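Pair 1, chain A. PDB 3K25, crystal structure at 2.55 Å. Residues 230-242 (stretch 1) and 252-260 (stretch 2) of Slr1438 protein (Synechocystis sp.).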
# COMPACT_ATOMS: atom_id res chain seq x y z
N GLU A 230 -4.15 -12.63 5.69
CA GLU A 230 -2.95 -12.36 6.49
C GLU A 230 -1.89 -11.51 5.80
O GLU A 230 -1.53 -11.75 4.65
CB GLU A 230 -2.31 -13.68 6.93
CG GLU A 230 -0.95 -13.49 7.60
CD GLU A 230 -0.11 -14.75 7.58
OE1 GLU A 230 0.08 -15.31 6.47
OE2 GLU A 230 0.36 -15.17 8.66
N VAL A 231 -1.36 -10.54 6.55
CA VAL A 231 -0.33 -9.65 6.05
C VAL A 231 1.01 -9.92 6.74
O VAL A 231 1.13 -9.79 7.96
CB VAL A 231 -0.71 -8.18 6.32
CG1 VAL A 231 0.31 -7.26 5.68
CG2 VAL A 231 -2.10 -7.89 5.80
N SER A 232 2.02 -10.30 5.96
CA SER A 232 3.34 -10.55 6.52
C SER A 232 4.30 -9.57 5.87
O SER A 232 3.99 -9.01 4.81
CB SER A 232 3.76 -12.00 6.27
OG SER A 232 3.80 -12.30 4.89
N PHE A 233 5.47 -9.35 6.47
CA PHE A 233 6.41 -8.37 5.93
C PHE A 233 7.86 -8.45 6.42
O PHE A 233 8.12 -8.89 7.54
CB PHE A 233 5.89 -6.96 6.23
CG PHE A 233 5.18 -6.85 7.57
CD1 PHE A 233 3.86 -7.30 7.71
CD2 PHE A 233 5.84 -6.32 8.68
CE1 PHE A 233 3.21 -7.21 8.94
CE2 PHE A 233 5.18 -6.23 9.92
CZ PHE A 233 3.87 -6.68 10.05
N SER A 234 8.78 -8.01 5.58
CA SER A 234 10.19 -8.00 5.93
C SER A 234 10.43 -6.94 7.04
O SER A 234 9.56 -6.09 7.29
CB SER A 234 11.05 -7.71 4.69
OG SER A 234 10.90 -6.38 4.24
N GLU A 235 11.60 -6.97 7.68
CA GLU A 235 11.88 -6.05 8.77
C GLU A 235 11.88 -4.54 8.52
O GLU A 235 12.02 -3.76 9.46
CB GLU A 235 13.18 -6.45 9.48
CG GLU A 235 14.42 -6.41 8.62
CD GLU A 235 15.60 -7.05 9.33
OE1 GLU A 235 16.70 -7.13 8.73
OE2 GLU A 235 15.44 -7.48 10.50
N LEU A 236 11.74 -4.12 7.27
CA LEU A 236 11.70 -2.69 6.96
C LEU A 236 10.41 -2.10 7.54
O LEU A 236 10.34 -0.91 7.84
CB LEU A 236 11.72 -2.47 5.44
CG LEU A 236 11.44 -1.03 4.95
CD1 LEU A 236 12.65 -0.15 5.27
CD2 LEU A 236 11.14 -1.01 3.44
N TYR A 237 9.39 -2.94 7.71
CA TYR A 237 8.11 -2.47 8.21
C TYR A 237 7.93 -2.66 9.70
O TYR A 237 7.87 -3.79 10.20
CB TYR A 237 6.99 -3.16 7.44
CG TYR A 237 7.18 -2.98 5.96
CD1 TYR A 237 7.90 -3.91 5.21
CD2 TYR A 237 6.71 -1.83 5.32
CE1 TYR A 237 8.16 -3.69 3.84
CE2 TYR A 237 6.96 -1.60 3.96
CZ TYR A 237 7.69 -2.53 3.23
OH TYR A 237 7.97 -2.29 1.90
N GLN A 238 7.82 -1.54 10.41
CA GLN A 238 7.68 -1.55 11.87
C GLN A 238 6.35 -1.04 12.38
O GLN A 238 6.08 -1.12 13.58
CB GLN A 238 8.82 -0.74 12.46
CG GLN A 238 10.17 -1.16 11.88
CD GLN A 238 11.23 -0.10 12.06
OE1 GLN A 238 11.74 0.09 13.16
NE2 GLN A 238 11.56 0.59 10.98
N THR A 239 5.53 -0.52 11.48
CA THR A 239 4.22 0.02 11.85
C THR A 239 3.05 -0.61 11.09
O THR A 239 3.14 -0.92 9.91
CB THR A 239 4.17 1.55 11.65
OG1 THR A 239 4.84 2.20 12.74
CG2 THR A 239 2.73 2.03 11.58
N LEU A 240 1.93 -0.76 11.80
CA LEU A 240 0.74 -1.34 11.22
C LEU A 240 -0.41 -0.35 11.34
O LEU A 240 -0.73 0.12 12.44
CB LEU A 240 0.40 -2.63 11.95
CG LEU A 240 0.10 -3.87 11.11
CD1 LEU A 240 0.75 -3.82 9.72
CD2 LEU A 240 0.63 -5.07 11.91
N VAL A 241 -1.02 -0.02 10.20
CA VAL A 241 -2.13 0.92 10.17
C VAL A 241 -3.45 0.24 9.80
O VAL A 241 -3.48 -0.67 8.97
CB VAL A 241 -1.85 2.07 9.15
CG1 VAL A 241 -3.10 2.92 8.96
CG2 VAL A 241 -0.69 2.94 9.65
N LEU A 242 -4.54 0.67 10.44
CA LEU A 242 -5.85 0.10 10.15
C LEU A 242 -6.84 1.22 9.80
O LEU A 242 -7.11 2.09 10.61
CB LEU A 242 -6.34 -0.70 11.34
CG LEU A 242 -7.59 -1.52 11.02
CD1 LEU A 242 -7.53 -2.86 11.74
CD2 LEU A 242 -8.83 -0.71 11.40
N CYS A 252 -8.53 -1.81 5.75
CA CYS A 252 -7.12 -1.68 5.43
C CYS A 252 -6.23 -2.13 6.60
O CYS A 252 -6.36 -1.65 7.72
CB CYS A 252 -6.79 -0.22 5.07
SG CYS A 252 -7.71 0.51 3.66
N LEU A 253 -5.36 -3.09 6.34
CA LEU A 253 -4.42 -3.59 7.33
C LEU A 253 -3.12 -3.28 6.61
O LEU A 253 -2.63 -4.08 5.82
CB LEU A 253 -4.60 -5.10 7.51
CG LEU A 253 -3.93 -5.68 8.76
CD1 LEU A 253 -4.39 -4.91 9.97
CD2 LEU A 253 -4.29 -7.16 8.91
N GLU A 254 -2.58 -2.09 6.87
CA GLU A 254 -1.40 -1.62 6.16
C GLU A 254 -0.02 -1.60 6.82
O GLU A 254 0.17 -1.06 7.92
CB GLU A 254 -1.69 -0.20 5.63
CG GLU A 254 -3.16 0.18 5.66
CD GLU A 254 -3.38 1.68 5.53
OE1 GLU A 254 -4.54 2.14 5.67
OE2 GLU A 254 -2.39 2.39 5.29
N PRO A 255 0.98 -2.18 6.14
CA PRO A 255 2.36 -2.22 6.64
C PRO A 255 3.11 -0.95 6.23
O PRO A 255 3.20 -0.64 5.04
CB PRO A 255 2.91 -3.48 5.98
CG PRO A 255 2.22 -3.49 4.66
CD PRO A 255 0.80 -3.13 5.03
N TRP A 256 3.63 -0.22 7.21
CA TRP A 256 4.38 1.03 6.98
C TRP A 256 5.78 0.88 7.55
O TRP A 256 5.95 0.31 8.64
CB TRP A 256 3.72 2.20 7.71
CG TRP A 256 2.44 2.69 7.12
CD1 TRP A 256 1.64 2.04 6.20
CD2 TRP A 256 1.78 3.91 7.43
NE1 TRP A 256 0.53 2.80 5.94
CE2 TRP A 256 0.58 3.95 6.68
CE3 TRP A 256 2.08 4.99 8.28
CZ2 TRP A 256 -0.31 5.02 6.75
CZ3 TRP A 256 1.18 6.05 8.35
CH2 TRP A 256 0.01 6.05 7.59
N SER A 257 6.78 1.40 6.86
CA SER A 257 8.14 1.27 7.38
C SER A 257 8.27 2.19 8.59
O SER A 257 9.08 1.95 9.51
CB SER A 257 9.18 1.62 6.30
OG SER A 257 9.07 2.97 5.87
N GLY A 258 7.44 3.23 8.59
CA GLY A 258 7.45 4.19 9.68
C GLY A 258 6.11 4.91 9.77
O GLY A 258 5.32 4.87 8.83
N PRO A 259 5.83 5.58 10.90
CA PRO A 259 4.58 6.31 11.11
C PRO A 259 4.54 7.69 10.45
O PRO A 259 5.48 8.09 9.75
CB PRO A 259 4.50 6.41 12.63
CG PRO A 259 5.94 6.58 13.01
CD PRO A 259 6.63 5.54 12.14
N ARG A 260 3.46 8.42 10.66
CA ARG A 260 3.33 9.75 10.10
C ARG A 260 4.41 10.66 10.66
O ARG A 260 4.78 10.56 11.83
CB ARG A 260 1.95 10.33 10.41
CG ARG A 260 1.81 11.79 10.00
CD ARG A 260 0.38 12.31 10.11
NE ARG A 260 -0.08 12.42 11.49
CZ ARG A 260 -1.26 12.92 11.85
NH1 ARG A 260 -2.10 13.37 10.91
NH2 ARG A 260 -1.61 12.98 13.13

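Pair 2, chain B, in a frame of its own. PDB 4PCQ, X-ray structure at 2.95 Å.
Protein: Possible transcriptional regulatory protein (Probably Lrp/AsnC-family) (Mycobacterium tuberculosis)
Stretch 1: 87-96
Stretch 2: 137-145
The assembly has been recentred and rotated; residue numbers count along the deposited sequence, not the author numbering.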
# COMPACT_ATOMS: atom_id res chain seq x y z
N PRO B 87 -1.46 11.36 1.04
CA PRO B 87 -1.54 10.98 2.46
C PRO B 87 -2.91 10.48 2.94
O PRO B 87 -3.32 9.37 2.61
CB PRO B 87 -1.04 12.11 3.35
N VAL B 88 -3.57 11.28 3.78
CA VAL B 88 -4.94 11.01 4.24
C VAL B 88 -5.46 12.15 5.10
O VAL B 88 -6.66 12.41 5.14
CB VAL B 88 -5.09 9.71 5.08
CG1 VAL B 88 -5.66 8.57 4.24
CG2 VAL B 88 -3.78 9.32 5.78
N ALA B 89 -4.55 12.84 5.78
CA ALA B 89 -4.93 13.90 6.71
C ALA B 89 -5.63 15.06 6.00
O ALA B 89 -6.21 15.94 6.65
CB ALA B 89 -3.71 14.40 7.48
N VAL B 90 -5.58 15.05 4.68
CA VAL B 90 -6.31 16.01 3.86
C VAL B 90 -7.77 15.58 3.67
O VAL B 90 -8.23 15.37 2.54
CB VAL B 90 -5.64 16.23 2.50
CG1 VAL B 90 -6.22 17.46 1.82
CG2 VAL B 90 -4.14 16.39 2.68
N GLY B 91 -8.48 15.38 4.77
CA GLY B 91 -9.92 15.23 4.72
C GLY B 91 -10.35 14.08 5.59
O GLY B 91 -11.47 14.02 6.09
N LEU B 92 -9.41 13.15 5.77
CA LEU B 92 -9.65 11.92 6.52
C LEU B 92 -8.55 11.71 7.55
O LEU B 92 -7.72 10.81 7.41
CB LEU B 92 -9.67 10.75 5.54
CG LEU B 92 -10.73 10.83 4.43
CD1 LEU B 92 -10.57 9.67 3.45
CD2 LEU B 92 -12.13 10.84 5.01
N PRO B 93 -8.53 12.54 8.61
CA PRO B 93 -7.41 12.55 9.55
C PRO B 93 -7.40 11.34 10.48
O PRO B 93 -6.41 11.11 11.17
CB PRO B 93 -7.66 13.82 10.37
CG PRO B 93 -9.14 14.01 10.32
CD PRO B 93 -9.59 13.50 8.98
N LEU B 94 -8.49 10.59 10.49
CA LEU B 94 -8.60 9.46 11.41
C LEU B 94 -8.50 8.14 10.65
O LEU B 94 -9.30 7.87 9.77
CB LEU B 94 -9.93 9.55 12.15
CG LEU B 94 -10.19 8.59 13.31
CD1 LEU B 94 -9.65 9.20 14.60
CD2 LEU B 94 -11.67 8.31 13.44
N GLN B 95 -7.52 7.32 10.99
CA GLN B 95 -7.31 6.05 10.28
C GLN B 95 -7.55 4.85 11.17
O GLN B 95 -7.33 4.92 12.38
CB GLN B 95 -5.91 5.98 9.68
CG GLN B 95 -5.74 6.74 8.38
CD GLN B 95 -4.32 6.64 7.84
OE1 GLN B 95 -4.05 5.89 6.90
NE2 GLN B 95 -3.41 7.39 8.44
N ALA B 96 -8.02 3.76 10.58
CA ALA B 96 -8.31 2.56 11.35
C ALA B 96 -7.99 1.25 10.63
O ALA B 96 -7.87 1.20 9.41
CB ALA B 96 -9.76 2.56 11.79
N LEU B 137 -9.21 -4.59 7.17
CA LEU B 137 -9.45 -3.48 6.27
C LEU B 137 -8.72 -2.26 6.79
O LEU B 137 -8.98 -1.80 7.89
CB LEU B 137 -10.95 -3.19 6.27
CG LEU B 137 -11.88 -4.23 5.64
CD1 LEU B 137 -13.19 -3.60 5.20
CD2 LEU B 137 -11.22 -4.97 4.49
N HIS B 138 -7.80 -1.71 6.00
CA HIS B 138 -7.18 -0.44 6.34
C HIS B 138 -8.03 0.66 5.75
O HIS B 138 -8.16 0.77 4.52
CB HIS B 138 -5.76 -0.37 5.78
CG HIS B 138 -5.12 0.98 5.90
ND1 HIS B 138 -4.02 1.36 5.15
CD2 HIS B 138 -5.42 2.05 6.67
CE1 HIS B 138 -3.68 2.59 5.46
NE2 HIS B 138 -4.51 3.03 6.39
N VAL B 139 -8.62 1.47 6.62
CA VAL B 139 -9.57 2.50 6.21
C VAL B 139 -9.22 3.89 6.72
O VAL B 139 -8.51 4.04 7.72
CB VAL B 139 -11.01 2.17 6.67
CG1 VAL B 139 -11.47 0.84 6.11
CG2 VAL B 139 -11.09 2.18 8.19
N ALA B 140 -9.73 4.91 6.03
CA ALA B 140 -9.58 6.30 6.47
C ALA B 140 -10.94 6.99 6.56
O ALA B 140 -11.79 6.81 5.69
CB ALA B 140 -8.67 7.05 5.53
N ALA B 141 -11.12 7.78 7.61
CA ALA B 141 -12.36 8.51 7.85
C ALA B 141 -12.07 9.90 8.45
O ALA B 141 -11.01 10.13 9.04
CB ALA B 141 -13.26 7.71 8.77
N ARG B 142 -13.04 10.80 8.28
CA ARG B 142 -12.91 12.18 8.75
C ARG B 142 -13.03 12.28 10.28
O ARG B 142 -12.24 12.96 10.93
CB ARG B 142 -13.93 13.08 8.07
CG ARG B 142 -15.32 12.48 7.96
CD ARG B 142 -16.38 13.55 7.73
NE ARG B 142 -17.73 13.00 7.79
CZ ARG B 142 -18.41 12.56 6.73
NH1 ARG B 142 -17.86 12.61 5.52
NH2 ARG B 142 -19.64 12.08 6.88
N ASP B 143 -14.02 11.59 10.84
CA ASP B 143 -14.23 11.60 12.28
C ASP B 143 -14.64 10.22 12.77
O ASP B 143 -14.74 9.28 11.99
CB ASP B 143 -15.26 12.66 12.67
CG ASP B 143 -16.53 12.59 11.83
OD1 ASP B 143 -16.95 11.48 11.46
OD2 ASP B 143 -17.10 13.66 11.53
N THR B 144 -14.90 10.10 14.07
CA THR B 144 -15.28 8.81 14.65
C THR B 144 -16.66 8.38 14.19
O THR B 144 -16.95 7.19 14.09
CB THR B 144 -15.25 8.83 16.19
OG1 THR B 144 -16.35 9.61 16.68
CG2 THR B 144 -13.95 9.42 16.68
N GLU B 145 -17.51 9.36 13.92
CA GLU B 145 -18.86 9.08 13.46
C GLU B 145 -18.82 8.49 12.06
O GLU B 145 -19.61 7.62 11.71
CB GLU B 145 -19.72 10.34 13.50

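In both pairs a short strand, entered from a turn or loop, runs antiparallel to a strand of the second stretch; the strand directions differ by 155° in pair 1 and 162° in pair 2, and 14 central residues superpose with an RMSD of 0.7 Å. The register is the same. A:Thr239 and A:Trp256 match B:Leu94 and B:Ala141 as a hydrogen-bonded pair: A:Trp256 N donates to A:Thr239 O at 2.8 Å, and B:Ala141 N to B:Leu94 O, also at 2.8 Å. Two residues on, A:Val241 with A:Glu254 matches B:Ala96 with B:Val139, where A:Glu254 N lies 2.7 Å from A:Val241 O and B:Val139 N 2.9 Å from B:Ala96 O. Because these bonds use backbone atoms alone, they leave the side chains free to differ.

On the face carrying these two pairs, the largest change of size is at A:Trp256, matched by B:Ala141. In pair 1 the large indole of A:Trp256 offers a broad apolar surface, and branched A:Val241 sets a methyl over it, CG2 lying 3.4 Å from the centroid of the six-membered ring. A:Trp256 NE1 also donates to A:Glu254 OE2 at 3.0 Å, so the ring's polar edge is satisfied within its own strand. Pair 2 has small B:Ala141 in place of the tryptophan and B:Ala96 in place of the valine. Here bulk comes from B:Val139, whose CG2 is 3.9 Å from B:Ala96 CB, and from B:Leu94, which is longer than the matching A:Thr239 and reaches the backbone beyond the strand, its CD2 3.5 Å from B:Asp143 O.

On the other face, A:Pro255 matches B:Ala140. The proline ring fills space between neighbours: its CB lies 4.2 Å from A:Tyr237 CD2 and 4.3 Å from A:Leu240 CD1. Proline has no amide hydrogen, but this non-hydrogen-bonded site asks for none from the facing strand. The lone methyl of B:Ala140 lets aliphatic groups come close, with B:Leu92 CB at 3.8 Å from its CB and B:Val88 CG1 at 3.6 Å. B:Leu92 occupies the place of A:Tyr237, a flexible aliphatic chain replacing an aromatic ring.

Across from A:Pro255 and B:Ala140 stand A:Leu240 and B:Gln95, which match; two residues before A:Pro255 and B:Ala140 in the second strand, A:Leu253 matches B:His138. The leucines suit an apolar setting: A:Leu240 CD1 packs 3.8 Å from A:Pro255 CA, while A:Leu253 CD2 lies 3.9 Å from A:Val231 CG2 and A:Leu253 CD1 4.1 Å from A:Leu242 CD1. Pair 2 makes the site polar and pairs two of its polar atoms: B:His138 NE2 donates to B:Gln95 OE1 at 2.9 Å, a bond linking the two strands through their side chains.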